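Long-range contacts in ricin B lectin (Clostridium thermocellum, PDB 3VSF), which is an exo-beta-1,3-galactanase that probably hydrolyses galactan chains with a family 43 five-bladed propeller, joined to a galactose-binding beta-trefoil module of the CBM13 family: residues A[55-59]-A[318-323]; A[77-83]-A[112-118]; A[108-112]-A[162-166]. All blocks are in the same frame, centred on the assembly; numbering follows the deposited sequence.

In the fold
All three contacts lie in the family 43 beta-propeller, away from the galactose sites of the trefoil module at D422, D425, N440 and N444. Contact 1 joins the approach to the first blade with the last blade, contact 2 joins the first blade to the second, and contact 3 ties the linker between those two blades to the last strand of the second. The centres of contacts 1 and 2 are about 15 Å apart, and the two meet where V318 CG1 lies 3.4 Å from R77 NH1. Contacts 2 and 3 have centres about 13 Å apart and share L112. Contacts 1 and 3 come no nearer than about 14 Å between nearest atoms.

Contact 1: A[55-59]-A[318-323]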
loop_
_atom_site.group_PDB
_atom_site.type_symbol
_atom_site.label_atom_id
_atom_site.label_comp_id
_atom_site.label_asym_id
_atom_site.label_seq_id
_atom_site.Cartn_x
_atom_site.Cartn_y
_atom_site.Cartn_z
ATOM N N VAL A 55 9.112 -15.460 13.052
ATOM C CA VAL A 55 8.085 -14.807 12.250
ATOM C C VAL A 55 7.380 -13.691 13.019
ATOM O O VAL A 55 6.834 -13.914 14.099
ATOM C CB VAL A 55 7.041 -15.822 11.742
ATOM C CG1 VAL A 55 6.619 -16.762 12.864
ATOM C CG2 VAL A 55 5.840 -15.101 11.153
ATOM N N ILE A 56 7.400 -12.489 12.453
ATOM C CA ILE A 56 6.711 -11.347 13.046
ATOM C C ILE A 56 5.198 -11.546 12.990
ATOM O O ILE A 56 4.647 -11.879 11.942
ATOM C CB ILE A 56 7.082 -10.033 12.328
ATOM C CG1 ILE A 56 8.579 -9.750 12.472
ATOM C CG2 ILE A 56 6.263 -8.872 12.874
ATOM C CD1 ILE A 56 9.032 -8.473 11.794
ATOM N N HIS A 57 4.533 -11.348 14.125
ATOM C CA HIS A 57 3.082 -11.493 14.201
ATOM C C HIS A 57 2.405 -10.201 14.649
ATOM O O HIS A 57 2.065 -10.040 15.820
ATOM C CB HIS A 57 2.698 -12.648 15.131
ATOM C CG HIS A 57 3.439 -12.654 16.433
ATOM N ND1 HIS A 57 2.871 -12.234 17.617
ATOM C CD2 HIS A 57 4.704 -13.030 16.736
ATOM C CE1 HIS A 57 3.754 -12.353 18.592
ATOM N NE2 HIS A 57 4.875 -12.832 18.085
ATOM N N ALA A 58 2.213 -9.283 13.707
ATOM C CA ALA A 58 1.564 -8.006 13.992
ATOM C C ALA A 58 0.490 -7.700 12.953
ATOM O O ALA A 58 0.551 -6.685 12.259
ATOM C CB ALA A 58 2.592 -6.887 14.045
ATOM N N HIS A 59 -0.496 -8.585 12.858
ATOM C CA HIS A 59 -1.549 -8.467 11.859
ATOM C C HIS A 59 -2.475 -7.287 12.140
ATOM O O HIS A 59 -2.700 -6.925 13.297
ATOM C CB HIS A 59 -2.346 -9.768 11.787
ATOM C CG HIS A 59 -1.490 -10.989 11.655
ATOM N ND1 HIS A 59 -0.195 -10.941 11.184
ATOM C CD2 HIS A 59 -1.737 -12.289 11.941
ATOM C CE1 HIS A 59 0.315 -12.159 11.180
ATOM N NE2 HIS A 59 -0.600 -12.996 11.635
ATOM N N VAL A 318 -5.353 -17.012 11.038
ATOM C CA VAL A 318 -4.944 -15.611 11.027
ATOM C C VAL A 318 -3.434 -15.439 11.196
ATOM O O VAL A 318 -2.825 -14.584 10.556
ATOM C CB VAL A 318 -5.675 -14.805 12.119
ATOM C CG1 VAL A 318 -5.175 -13.369 12.147
ATOM C CG2 VAL A 318 -7.178 -14.848 11.889
ATOM N N ASN A 319 -2.835 -16.258 12.055
ATOM C CA ASN A 319 -1.407 -16.156 12.339
ATOM C C ASN A 319 -0.521 -16.488 11.141
ATOM O O ASN A 319 0.675 -16.196 11.145
ATOM C CB ASN A 319 -1.033 -17.041 13.531
ATOM C CG ASN A 319 -1.754 -16.640 14.803
ATOM O OD1 ASN A 319 -1.279 -15.793 15.560
ATOM N ND2 ASN A 319 -2.911 -17.248 15.042
ATOM N N ASP A 320 -1.110 -17.099 10.118
ATOM C CA ASP A 320 -0.375 -17.448 8.907
ATOM C C ASP A 320 -0.497 -16.359 7.845
ATOM O O ASP A 320 -0.149 -16.572 6.684
ATOM C CB ASP A 320 -0.859 -18.786 8.344
ATOM C CG ASP A 320 -0.507 -19.958 9.239
ATOM O OD1 ASP A 320 0.498 -19.867 9.976
ATOM O OD2 ASP A 320 -1.232 -20.975 9.199
ATOM N N SER A 321 -0.988 -15.192 8.250
ATOM C CA SER A 321 -1.147 -14.070 7.332
ATOM C C SER A 321 0.192 -13.407 7.023
ATOM O O SER A 321 1.029 -13.237 7.909
ATOM C CB SER A 321 -2.121 -13.039 7.906
ATOM O OG SER A 321 -3.420 -13.585 8.035
ATOM N N GLN A 322 0.382 -13.034 5.762
ATOM C CA GLN A 322 1.616 -12.390 5.326
ATOM C C GLN A 322 1.427 -10.882 5.197
ATOM O O GLN A 322 0.304 -10.382 5.269
ATOM C CB GLN A 322 2.085 -12.994 4.002
ATOM C CG GLN A 322 2.477 -14.462 4.108
ATOM C CD GLN A 322 2.260 -15.228 2.818
ATOM O OE1 GLN A 322 1.481 -14.814 1.960
ATOM N NE2 GLN A 322 2.947 -16.356 2.676
ATOM N N TYR A 323 2.527 -10.157 5.010
ATOM C CA TYR A 323 2.469 -8.700 4.938
ATOM C C TYR A 323 2.854 -8.177 3.558
ATOM O O TYR A 323 3.627 -8.806 2.835
ATOM C CB TYR A 323 3.369 -8.074 6.005
ATOM C CG TYR A 323 3.169 -8.656 7.384
ATOM C CD1 TYR A 323 2.078 -8.291 8.163
ATOM C CD2 TYR A 323 4.071 -9.573 7.909
ATOM C CE1 TYR A 323 1.891 -8.823 9.425
ATOM C CE2 TYR A 323 3.892 -10.110 9.169
ATOM C CZ TYR A 323 2.801 -9.731 9.922
ATOM O OH TYR A 323 2.620 -10.265 11.177
#
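Y323 and H59 bury the most surface here, where the loop leading to the first blade of the propeller meets the start of strand 322-330 in the last blade. The phenol hydroxyl does two jobs. Y323 OH donates to I56 O over 2.7 Å, standing well above the carbonyl plane. Y323 OH also accepts from A58 N at 2.7 Å, with a fairly straight N-H (159°). The tyrosine CG is turned opposite its own carbonyl carbon (chi1 -49°), a turn that helps carry the ring up to the loop, where I56 O lies at its edge. H59 crosses the tyrosine at about a right angle and reaches into the bend of residues 318-321. S321 CB sits over one face of the imidazole, a CH-pi contact 4.0 Å from the ring centroid, while N319 CA lies in plane at the edge. H59 NE2 also makes a weak hydrogen bond to N319 O at 3.5 Å. The two rings meet obliquely, with centroids 5.4 Å apart, and W72 stacks edge-to-face against Y323. One buried hydroxyl thus satisfies a carbonyl and an amide two residues apart, which probably helps hold the loop backbone at the seam between first and last blades.

Contact 2: A[77-83]-A[112-118]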
loop_
_atom_site.group_PDB
_atom_site.type_symbol
_atom_site.label_atom_id
_atom_site.label_comp_id
_atom_site.label_asym_id
_atom_site.label_seq_id
_atom_site.Cartn_x
_atom_site.Cartn_y
_atom_site.Cartn_z
ATOM N N ARG A 77 -4.043 -13.936 16.959
ATOM C CA ARG A 77 -4.865 -14.908 17.674
ATOM C C ARG A 77 -4.033 -16.067 18.220
ATOM O O ARG A 77 -2.819 -16.113 18.027
ATOM C CB ARG A 77 -5.975 -15.443 16.763
ATOM C CG ARG A 77 -7.147 -14.492 16.564
ATOM C CD ARG A 77 -6.789 -13.298 15.687
ATOM N NE ARG A 77 -7.989 -12.636 15.179
ATOM C CZ ARG A 77 -7.985 -11.576 14.378
ATOM N NH1 ARG A 77 -6.838 -11.042 13.981
ATOM N NH2 ARG A 77 -9.132 -11.049 13.969
ATOM N N ASP A 78 -4.699 -16.997 18.901
ATOM C CA ASP A 78 -4.043 -18.179 19.455
ATOM C C ASP A 78 -4.617 -19.467 18.867
ATOM O O ASP A 78 -4.979 -19.515 17.693
ATOM C CB ASP A 78 -4.168 -18.202 20.982
ATOM C CG ASP A 78 -5.608 -18.096 21.455
ATOM O OD1 ASP A 78 -5.825 -17.781 22.644
ATOM O OD2 ASP A 78 -6.524 -18.325 20.637
ATOM N N ASP A 79 -4.698 -20.509 19.691
ATOM C CA ASP A 79 -5.252 -21.788 19.253
ATOM C C ASP A 79 -6.765 -21.717 19.077
ATOM O O ASP A 79 -7.336 -22.420 18.243
ATOM C CB ASP A 79 -4.888 -22.905 20.235
ATOM C CG ASP A 79 -3.427 -23.301 20.154
ATOM O OD1 ASP A 79 -2.803 -23.068 19.097
ATOM O OD2 ASP A 79 -2.902 -23.844 21.149
ATOM N N SER A 80 -7.413 -20.869 19.868
ATOM C CA SER A 80 -8.862 -20.717 19.791
ATOM C C SER A 80 -9.252 -19.506 18.947
ATOM O O SER A 80 -10.379 -19.020 19.031
ATOM C CB SER A 80 -9.466 -20.607 21.194
ATOM O OG SER A 80 -9.200 -21.773 21.957
ATOM N N ASN A 81 -8.314 -19.029 18.134
ATOM C CA ASN A 81 -8.548 -17.874 17.273
ATOM C C ASN A 81 -9.065 -16.672 18.061
ATOM O O ASN A 81 -9.893 -15.904 17.572
ATOM C CB ASN A 81 -9.520 -18.231 16.145
ATOM C CG ASN A 81 -9.529 -17.198 15.031
ATOM O OD1 ASN A 81 -8.517 -16.554 14.756
ATOM N ND2 ASN A 81 -10.678 -17.038 14.383
ATOM N N LEU A 82 -8.568 -16.517 19.285
ATOM C CA LEU A 82 -8.968 -15.405 20.139
ATOM C C LEU A 82 -7.793 -14.474 20.416
ATOM O O LEU A 82 -6.636 -14.834 20.194
ATOM C CB LEU A 82 -9.540 -15.921 21.460
ATOM C CG LEU A 82 -10.781 -16.807 21.362
ATOM C CD1 LEU A 82 -11.174 -17.321 22.738
ATOM C CD2 LEU A 82 -11.932 -16.052 20.718
ATOM N N PHE A 83 -8.099 -13.277 20.906
ATOM C CA PHE A 83 -7.074 -12.295 21.233
ATOM C C PHE A 83 -6.048 -12.866 22.207
ATOM O O PHE A 83 -6.381 -13.206 23.343
ATOM C CB PHE A 83 -7.709 -11.041 21.832
ATOM C CG PHE A 83 -6.712 -10.011 22.276
ATOM C CD1 PHE A 83 -5.454 -9.952 21.703
ATOM C CD2 PHE A 83 -7.030 -9.108 23.273
ATOM C CE1 PHE A 83 -4.536 -9.009 22.112
ATOM C CE2 PHE A 83 -6.113 -8.161 23.688
ATOM C CZ PHE A 83 -4.864 -8.112 23.107
ATOM N N LEU A 112 -10.477 -8.809 28.495
ATOM C CA LEU A 112 -9.525 -9.118 27.435
ATOM C C LEU A 112 -9.169 -10.601 27.439
ATOM O O LEU A 112 -8.397 -11.065 26.601
ATOM C CB LEU A 112 -8.258 -8.271 27.576
ATOM C CG LEU A 112 -8.430 -6.759 27.419
ATOM C CD1 LEU A 112 -7.090 -6.054 27.558
ATOM C CD2 LEU A 112 -9.079 -6.428 26.084
ATOM N N ASN A 113 -9.737 -11.338 28.386
ATOM C CA ASN A 113 -9.496 -12.772 28.487
ATOM C C ASN A 113 -10.097 -13.538 27.314
ATOM O O ASN A 113 -9.395 -14.251 26.599
ATOM C CB ASN A 113 -10.048 -13.319 29.806
ATOM C CG ASN A 113 -9.245 -12.862 31.010
ATOM O OD1 ASN A 113 -9.323 -11.705 31.420
ATOM N ND2 ASN A 113 -8.471 -13.774 31.586
ATOM N N HIS A 114 -11.400 -13.378 27.119
ATOM C CA HIS A 114 -12.108 -14.091 26.065
ATOM C C HIS A 114 -12.777 -13.101 25.116
ATOM O O HIS A 114 -13.962 -12.797 25.258
ATOM C CB HIS A 114 -13.151 -15.026 26.681
ATOM C CG HIS A 114 -13.816 -15.930 25.693
ATOM N ND1 HIS A 114 -13.264 -17.127 25.288
ATOM C CD2 HIS A 114 -14.992 -15.816 25.032
ATOM C CE1 HIS A 114 -14.069 -17.709 24.418
ATOM N NE2 HIS A 114 -15.126 -16.935 24.245
ATOM N N CYS A 115 -12.013 -12.600 24.149
ATOM C CA CYS A 115 -12.520 -11.582 23.232
ATOM C C CYS A 115 -11.739 -11.520 21.921
ATOM O O CYS A 115 -10.733 -12.207 21.745
ATOM C CB CYS A 115 -12.484 -10.206 23.901
ATOM S SG CYS A 115 -10.818 -9.528 24.104
ATOM N N ASN A 116 -12.218 -10.681 21.008
ATOM C CA ASN A 116 -11.532 -10.424 19.748
ATOM C C ASN A 116 -11.004 -8.997 19.699
ATOM O O ASN A 116 -11.759 -8.042 19.878
ATOM C CB ASN A 116 -12.472 -10.653 18.563
ATOM C CG ASN A 116 -13.016 -12.065 18.509
ATOM O OD1 ASN A 116 -14.228 -12.273 18.448
ATOM N ND2 ASN A 116 -12.121 -13.047 18.525
ATOM N N ILE A 117 -9.705 -8.851 19.463
ATOM C CA ILE A 117 -9.117 -7.533 19.265
ATOM C C ILE A 117 -8.357 -7.480 17.947
ATOM O O ILE A 117 -7.492 -8.314 17.684
ATOM C CB ILE A 117 -8.185 -7.133 20.420
ATOM C CG1 ILE A 117 -9.007 -6.634 21.608
ATOM C CG2 ILE A 117 -7.218 -6.050 19.972
ATOM C CD1 ILE A 117 -8.201 -5.866 22.627
ATOM N N GLU A 118 -8.691 -6.498 17.118
ATOM C CA GLU A 118 -8.076 -6.380 15.805
ATOM C C GLU A 118 -7.871 -4.924 15.400
ATOM O O GLU A 118 -8.582 -4.031 15.863
ATOM C CB GLU A 118 -8.908 -7.123 14.757
ATOM C CG GLU A 118 -10.361 -6.682 14.673
ATOM C CD GLU A 118 -11.221 -7.662 13.894
ATOM O OE1 GLU A 118 -12.174 -7.216 13.218
ATOM O OE2 GLU A 118 -10.950 -8.879 13.959
#
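F83 and C115 are joined through the backbone, where F83 N donates to C115 O at 3.0 Å and the CA atoms of F83 and N116 come within 5.1 Å. The contact lies between two blades of the five-bladed propeller: 77-83 is the hairpin connection between strands 69-77 and 83-91 of the first blade, and 112-118 runs into strand 116-124, which opens the second. The hairpin carries its own brace. A type I turn spans D78 to N81, and D78 OD2 accepts from S80 N, an Asx turn, and from L82 N, the two amides approaching from opposite faces of the carboxylate plane.

F83 buries more surface than any other residue of the pair. With CG swung away from the backbone N (chi1 176°), its ring packs against 112-118. I117 CB lies over one face, offset toward the rim, in a CH-pi contact 3.8 Å from the centroid, and the delta carbon of I117 reaches the CE2 corner. C115 SG occupies the ring edge in a sulfur-aromatic contact, 5.2 Å from the centroid, and L112 CD2 approaches F83 CE2 at 4.2 Å. L82 forks over the neighbouring backbone, CD1 toward the imidazole of H114 and CD2 toward the amide of N116.

Charge closes the far end. R77 is bent at chi2, and its two terminal nitrogens serve different carboxylates: NH1 pairs with E75, while R77 NH2 forms a salt bridge with E118 OE2 at 2.8 Å. E118 OE2 comes in near the guanidinium plane, although its carboxylate is turned 55° from that plane.

Contact 3: A[108-112]-A[162-166]; sequences SAPEL and YIRSF
The Y162 ring has L112 over one face, the carboxylate of E111 at its edge near the ring plane, and the methyl of A109 approaching obliquely. It belongs to strand 161-166, the last strand of the second blade of the beta-propeller, at one edge of its sheet, and the linker 108-112 from the first blade folds against it. L112 CG makes a CH-pi contact 4.1 Å from the ring centroid, 14° off the normal, and both leucine methyls lie over that face, L112 CD1 against Y162 CD2 and L112 CD2 against Y162 CE2. A109 CB meets Y162 CD1 at 3.5 Å.

The carboxylate of E111 stands nearly perpendicular to the ring, its plane at 87°. Y162 OH donates to E111 OE2 at 2.9 Å, coming from above the carboxylate plane. The glutamate points its CG between its backbone N and carbonyl carbon (chi1 59°) and then runs extended, which carries the carboxylate out to the strand. There S165 OG lies within weak hydrogen-bonding distance of both oxygens; S165 OG itself receives a hydrogen bond from R147 NH1.

The backbone of the linker is pinned too: W137 NE1, on strand 131-138 of the second blade, donates to E111 O. Within the linker, L112 N donates to A109 O at 3.2 Å.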
loop_
_atom_site.group_PDB
_atom_site.type_symbol
_atom_site.label_atom_id
_atom_site.label_comp_id
_atom_site.label_asym_id
_atom_site.label_seq_id
_atom_site.Cartn_x
_atom_site.Cartn_y
_atom_site.Cartn_z
ATOM N N SER A 108 -4.081 -8.356 30.517
ATOM C CA SER A 108 -4.110 -6.941 30.877
ATOM C C SER A 108 -5.429 -6.526 31.525
ATOM O O SER A 108 -5.472 -5.573 32.302
ATOM C CB SER A 108 -3.831 -6.068 29.650
ATOM O OG SER A 108 -2.522 -6.284 29.153
ATOM N N ALA A 109 -6.500 -7.242 31.200
ATOM C CA ALA A 109 -7.825 -6.912 31.719
ATOM C C ALA A 109 -8.733 -8.140 31.744
ATOM O O ALA A 109 -8.488 -9.110 31.029
ATOM C CB ALA A 109 -8.454 -5.799 30.891
ATOM N N PRO A 110 -9.788 -8.098 32.573
ATOM C CA PRO A 110 -10.725 -9.220 32.693
ATOM C C PRO A 110 -11.496 -9.484 31.402
ATOM O O PRO A 110 -11.713 -10.642 31.044
ATOM C CB PRO A 110 -11.684 -8.755 33.795
ATOM C CG PRO A 110 -11.585 -7.268 33.784
ATOM C CD PRO A 110 -10.154 -6.978 33.456
ATOM N N GLU A 111 -11.907 -8.423 30.714
ATOM C CA GLU A 111 -12.681 -8.573 29.487
ATOM C C GLU A 111 -11.788 -8.850 28.281
ATOM O O GLU A 111 -12.277 -9.098 27.179
ATOM C CB GLU A 111 -13.552 -7.338 29.238
ATOM C CG GLU A 111 -12.781 -6.037 29.122
ATOM C CD GLU A 111 -13.689 -4.848 28.878
ATOM O OE1 GLU A 111 -14.916 -5.051 28.759
ATOM O OE2 GLU A 111 -13.179 -3.711 28.806
ATOM N N LEU A 112 -10.477 -8.809 28.495
ATOM C CA LEU A 112 -9.525 -9.118 27.435
ATOM C C LEU A 112 -9.169 -10.601 27.439
ATOM O O LEU A 112 -8.397 -11.065 26.601
ATOM C CB LEU A 112 -8.258 -8.271 27.576
ATOM C CG LEU A 112 -8.430 -6.759 27.419
ATOM C CD1 LEU A 112 -7.090 -6.054 27.558
ATOM C CD2 LEU A 112 -9.079 -6.428 26.084
ATOM N N TYR A 162 -4.793 -1.279 30.126
ATOM C CA TYR A 162 -6.111 -1.240 29.505
ATOM C C TYR A 162 -7.058 -0.346 30.301
ATOM O O TYR A 162 -7.018 -0.325 31.530
ATOM C CB TYR A 162 -6.685 -2.652 29.390
ATOM C CG TYR A 162 -7.986 -2.729 28.626
ATOM C CD1 TYR A 162 -9.206 -2.724 29.289
ATOM C CD2 TYR A 162 -7.996 -2.810 27.240
ATOM C CE1 TYR A 162 -10.397 -2.797 28.595
ATOM C CE2 TYR A 162 -9.182 -2.884 26.536
ATOM C CZ TYR A 162 -10.380 -2.877 27.218
ATOM O OH TYR A 162 -11.565 -2.950 26.523
ATOM N N ILE A 163 -7.905 0.395 29.593
ATOM C CA ILE A 163 -8.846 1.300 30.240
ATOM C C ILE A 163 -10.266 0.745 30.215
ATOM O O ILE A 163 -10.779 0.282 31.233
ATOM C CB ILE A 163 -8.839 2.692 29.580
ATOM C CG1 ILE A 163 -7.441 3.310 29.652
ATOM C CG2 ILE A 163 -9.851 3.605 30.249
ATOM C CD1 ILE A 163 -7.375 4.721 29.108
ATOM N N ARG A 164 -10.896 0.793 29.046
ATOM C CA ARG A 164 -12.282 0.363 28.908
ATOM C C ARG A 164 -12.652 0.130 27.449
ATOM O O ARG A 164 -11.938 0.550 26.539
ATOM C CB ARG A 164 -13.219 1.415 29.501
ATOM C CG ARG A 164 -12.958 2.812 28.967
ATOM C CD ARG A 164 -14.244 3.574 28.710
ATOM N NE ARG A 164 -13.982 4.860 28.070
ATOM C CZ ARG A 164 -14.925 5.666 27.594
ATOM N NH1 ARG A 164 -16.203 5.322 27.684
ATOM N NH2 ARG A 164 -14.589 6.817 27.026
ATOM N N SER A 165 -13.777 -0.543 27.237
ATOM C CA SER A 165 -14.330 -0.725 25.902
ATOM C C SER A 165 -15.724 -0.113 25.864
ATOM O O SER A 165 -16.455 -0.163 26.853
ATOM C CB SER A 165 -14.383 -2.209 25.539
ATOM O OG SER A 165 -15.172 -2.936 26.462
ATOM N N PHE A 166 -16.091 0.469 24.729
ATOM C CA PHE A 166 -17.342 1.211 24.642
ATOM C C PHE A 166 -17.729 1.529 23.205
ATOM O O PHE A 166 -16.881 1.569 22.314
ATOM C CB PHE A 166 -17.215 2.523 25.418
ATOM C CG PHE A 166 -16.235 3.487 24.812
ATOM C CD1 PHE A 166 -16.673 4.544 24.033
ATOM C CD2 PHE A 166 -14.873 3.325 25.007
ATOM C CE1 PHE A 166 -15.772 5.431 23.469
ATOM C CE2 PHE A 166 -13.967 4.205 24.445
ATOM C CZ PHE A 166 -14.419 5.259 23.676
#